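Local atomic coordinates of Low molecular weight protein-tyrosine-phosphatase ptpA (Staphylococcus aureus, PDB entry 3ROF), a protein that removes phosphate from phosphotyrosine residues of proteins and probably acts as a secreted effector that counteracts host defences during infection. Residues 20-25 with 133-138. Numbering follows the deposited sequence.
Sequences SPMAEA and EGVYDM
M22 meets V135 and Y136 in a small, buried, apolar helix-to-helix contact, which joins the start of helix 19-33 to the start of the C-terminal helix 132-153. Helix 19-33 follows strand 7-13 of the parallel sheet directly after the phosphate-binding loop, the C-X5-R signature of this phosphatase family, here C13 to R19. The nearest CA atoms, those of M22 and Y136, are 7.3 Å apart, and the methionine side chain fills the space between the backbones. Its chain runs extended through CB and CG (chi1 -166°, chi2 -168°) and bends only at the last torsion (chi3 -61°), which turns CE toward V135. SD comes to rest against the backbone of the facing helix, 3.5 Å from Y136 N and 3.8 Å from Y136 CB, and lies near the plane of the tyrosine ring at its edge rather than over a face. M22 CE packs 3.8 Å from V135 CG1, the branch anti to the valine's backbone N; SD is at the same distance from that methyl. Helix 57-65 flanks the contact: M22 also touches T59 and L63, the Y136 side chain touches I62, and its ring stacks with H66 just after that helix. The V135 side chain also lies near R19 and D125, the probable active-site arginine and proton donor. Cohesion across the two segments is therefore by dispersion and exclusion of water, without directional bonds.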
ATOM      1  N   SER A  20      -1.482  -3.346   3.805  1.00  3.71           N
ATOM      2  CA  SER A  20      -0.688  -2.231   3.323  1.00  3.77           C
ATOM      3  C   SER A  20       0.743  -2.232   3.865  1.00  4.22           C
ATOM      4  O   SER A  20       1.627  -1.825   3.129  1.00  3.83           O
ATOM      5  CB  SER A  20      -1.391  -0.885   3.505  1.00  4.30           C
ATOM      6  OG  SER A  20      -1.621  -0.531   4.863  1.00  4.59           O
ATOM      7  N   PRO A  21       1.029  -2.694   5.105  1.00  4.01           N
ATOM      8  CA  PRO A  21       2.435  -2.774   5.474  1.00  3.80           C
ATOM      9  C   PRO A  21       3.175  -3.793   4.609  1.00  4.01           C
ATOM     10  O   PRO A  21       4.341  -3.600   4.256  1.00  4.39           O
ATOM     11  CB  PRO A  21       2.405  -3.205   6.962  1.00  5.06           C
ATOM     12  CG  PRO A  21       1.078  -2.709   7.444  1.00  5.12           C
ATOM     13  CD  PRO A  21       0.142  -2.959   6.265  1.00  3.87           C
ATOM     14  N   MET A  22       2.520  -4.921   4.314  1.00  3.86           N
ATOM     15  CA  MET A  22       3.181  -5.903   3.492  1.00  4.39           C
ATOM     16  C   MET A  22       3.551  -5.310   2.123  1.00  3.82           C
ATOM     17  O   MET A  22       4.675  -5.471   1.625  1.00  4.49           O
ATOM     18  CB  MET A  22       2.304  -7.154   3.301  1.00  4.43           C
ATOM     19  CG  MET A  22       3.106  -8.276   2.751  1.00  4.79           C
ATOM     20  SD  MET A  22       2.160  -9.700   2.156  1.00  5.62           S
ATOM     21  CE  MET A  22       1.318 -10.234   3.639  1.00  7.18           C
ATOM     22  N   ALA A  23       2.577  -4.639   1.502  1.00  3.76           N
ATOM     23  CA  ALA A  23       2.799  -4.021   0.221  1.00  4.17           C
ATOM     24  C   ALA A  23       3.897  -2.945   0.282  1.00  3.95           C
ATOM     25  O   ALA A  23       4.733  -2.853  -0.599  1.00  4.20           O
ATOM     26  CB  ALA A  23       1.506  -3.445  -0.335  1.00  3.97           C
ATOM     27  N   GLU A  24       3.857  -2.105   1.339  1.00  3.75           N
ATOM     28  CA  GLU A  24       4.849  -1.058   1.488  1.00  4.14           C
ATOM     29  C   GLU A  24       6.237  -1.658   1.515  1.00  4.57           C
ATOM     30  O   GLU A  24       7.152  -1.173   0.842  1.00  4.19           O
ATOM     31  CB  GLU A  24       4.593  -0.262   2.774  1.00  4.87           C
ATOM     32  CG  GLU A  24       5.692   0.696   3.107  1.00  5.62           C
ATOM     33  CD  GLU A  24       5.552   1.417   4.428  1.00  5.92           C
ATOM     34  OE1 GLU A  24       4.552   1.271   5.145  1.00  8.50           O
ATOM     35  OE2 GLU A  24       6.540   2.129   4.779  1.00  8.10           O
ATOM     36  N   ALA A  25       6.437  -2.683   2.354  1.00  4.17           N
ATOM     37  CA  ALA A  25       7.768  -3.249   2.513  1.00  5.11           C
ATOM     38  C   ALA A  25       8.256  -3.899   1.207  1.00  4.44           C
ATOM     39  O   ALA A  25       9.414  -3.758   0.830  1.00  4.96           O
ATOM     40  CB  ALA A  25       7.754  -4.258   3.637  1.00  6.56           C
ATOM     41  N   GLU A 133       0.049 -15.596   2.810  1.00  6.44           N
ATOM     42  CA  GLU A 133       0.717 -16.001   1.576  1.00  7.04           C
ATOM     43  C   GLU A 133      -0.046 -15.550   0.343  1.00  6.87           C
ATOM     44  O   GLU A 133       0.549 -15.113  -0.651  1.00  8.15           O
ATOM     45  CB  GLU A 133       0.965 -17.505   1.555  1.00 11.38           C
ATOM     46  CG  GLU A 133       1.816 -17.905   0.376  1.00 25.80           C
ATOM     47  CD  GLU A 133       2.174 -19.372   0.394  1.00 30.59           C
ATOM     48  OE1 GLU A 133       2.176 -19.951   1.509  1.00 29.44           O
ATOM     49  OE2 GLU A 133       2.440 -19.941  -0.694  1.00 30.27           O
ATOM     50  N   GLY A 134      -1.369 -15.634   0.395  1.00  6.98           N
ATOM     51  CA  GLY A 134      -2.173 -15.187  -0.720  1.00  8.08           C
ATOM     52  C   GLY A 134      -2.030 -13.710  -0.966  1.00  5.91           C
ATOM     53  O   GLY A 134      -1.989 -13.239  -2.106  1.00  7.27           O
ATOM     54  N   VAL A 135      -1.954 -12.924   0.104  1.00  5.90           N
ATOM     55  CA  VAL A 135      -1.747 -11.481  -0.016  1.00  5.83           C
ATOM     56  C   VAL A 135      -0.390 -11.187  -0.643  1.00  5.70           C
ATOM     57  O   VAL A 135      -0.263 -10.349  -1.547  1.00  5.46           O
ATOM     58  CB  VAL A 135      -1.925 -10.790   1.350  1.00  6.92           C
ATOM     59  CG1 VAL A 135      -1.522  -9.325   1.242  1.00  6.09           C
ATOM     60  CG2 VAL A 135      -3.365 -10.951   1.854  1.00  7.11           C
ATOM     61  N   TYR A 136       0.634 -11.878  -0.155  1.00  5.59           N
ATOM     62  CA  TYR A 136       1.980 -11.756  -0.721  1.00  5.78           C
ATOM     63  C   TYR A 136       1.944 -12.019  -2.217  1.00  5.05           C
ATOM     64  O   TYR A 136       2.488 -11.240  -3.006  1.00  5.66           O
ATOM     65  CB  TYR A 136       2.903 -12.741   0.003  1.00  6.45           C
ATOM     66  CG  TYR A 136       4.313 -12.788  -0.520  1.00  6.66           C
ATOM     67  CD1 TYR A 136       5.258 -11.864  -0.122  1.00  7.72           C
ATOM     68  CD2 TYR A 136       4.688 -13.770  -1.407  1.00  8.10           C
ATOM     69  CE1 TYR A 136       6.566 -11.918  -0.602  1.00  8.96           C
ATOM     70  CE2 TYR A 136       5.976 -13.843  -1.911  1.00 10.55           C
ATOM     71  CZ  TYR A 136       6.907 -12.927  -1.495  1.00 10.85           C
ATOM     72  OH  TYR A 136       8.195 -13.026  -1.992  1.00 14.66           O
ATOM     73  N   ASP A 137       1.312 -13.112  -2.644  1.00  5.89           N
ATOM     74  CA  ASP A 137       1.251 -13.449  -4.054  1.00  5.74           C
ATOM     75  C   ASP A 137       0.537 -12.339  -4.838  1.00  6.69           C
ATOM     76  O   ASP A 137       0.955 -11.992  -5.942  1.00  5.87           O
ATOM     77  CB  ASP A 137       0.539 -14.781  -4.267  1.00  8.24           C
ATOM     78  CG  ASP A 137       1.295 -15.966  -3.733  1.00 11.38           C
ATOM     79  OD1 ASP A 137       2.467 -15.884  -3.412  1.00 11.42           O
ATOM     80  OD2 ASP A 137       0.669 -17.056  -3.653  1.00 15.80           O
ATOM     81  N   MET A 138      -0.527 -11.766  -4.264  1.00  5.97           N
ATOM     82  CA  MET A 138      -1.243 -10.680  -4.926  1.00  6.06           C
ATOM     83  C   MET A 138      -0.363  -9.455  -5.081  1.00  5.02           C
ATOM     84  O   MET A 138      -0.319  -8.836  -6.166  1.00  5.38           O
ATOM     85  CB  MET A 138      -2.515 -10.335  -4.154  1.00  5.71           C
ATOM     86  CG  MET A 138      -3.623 -11.323  -4.459  1.00  7.38           C
ATOM     87  SD  MET A 138      -5.054 -11.024  -3.404  1.00  7.63           S
ATOM     88  CE  MET A 138      -6.324 -11.948  -4.292  1.00 12.55           C
TER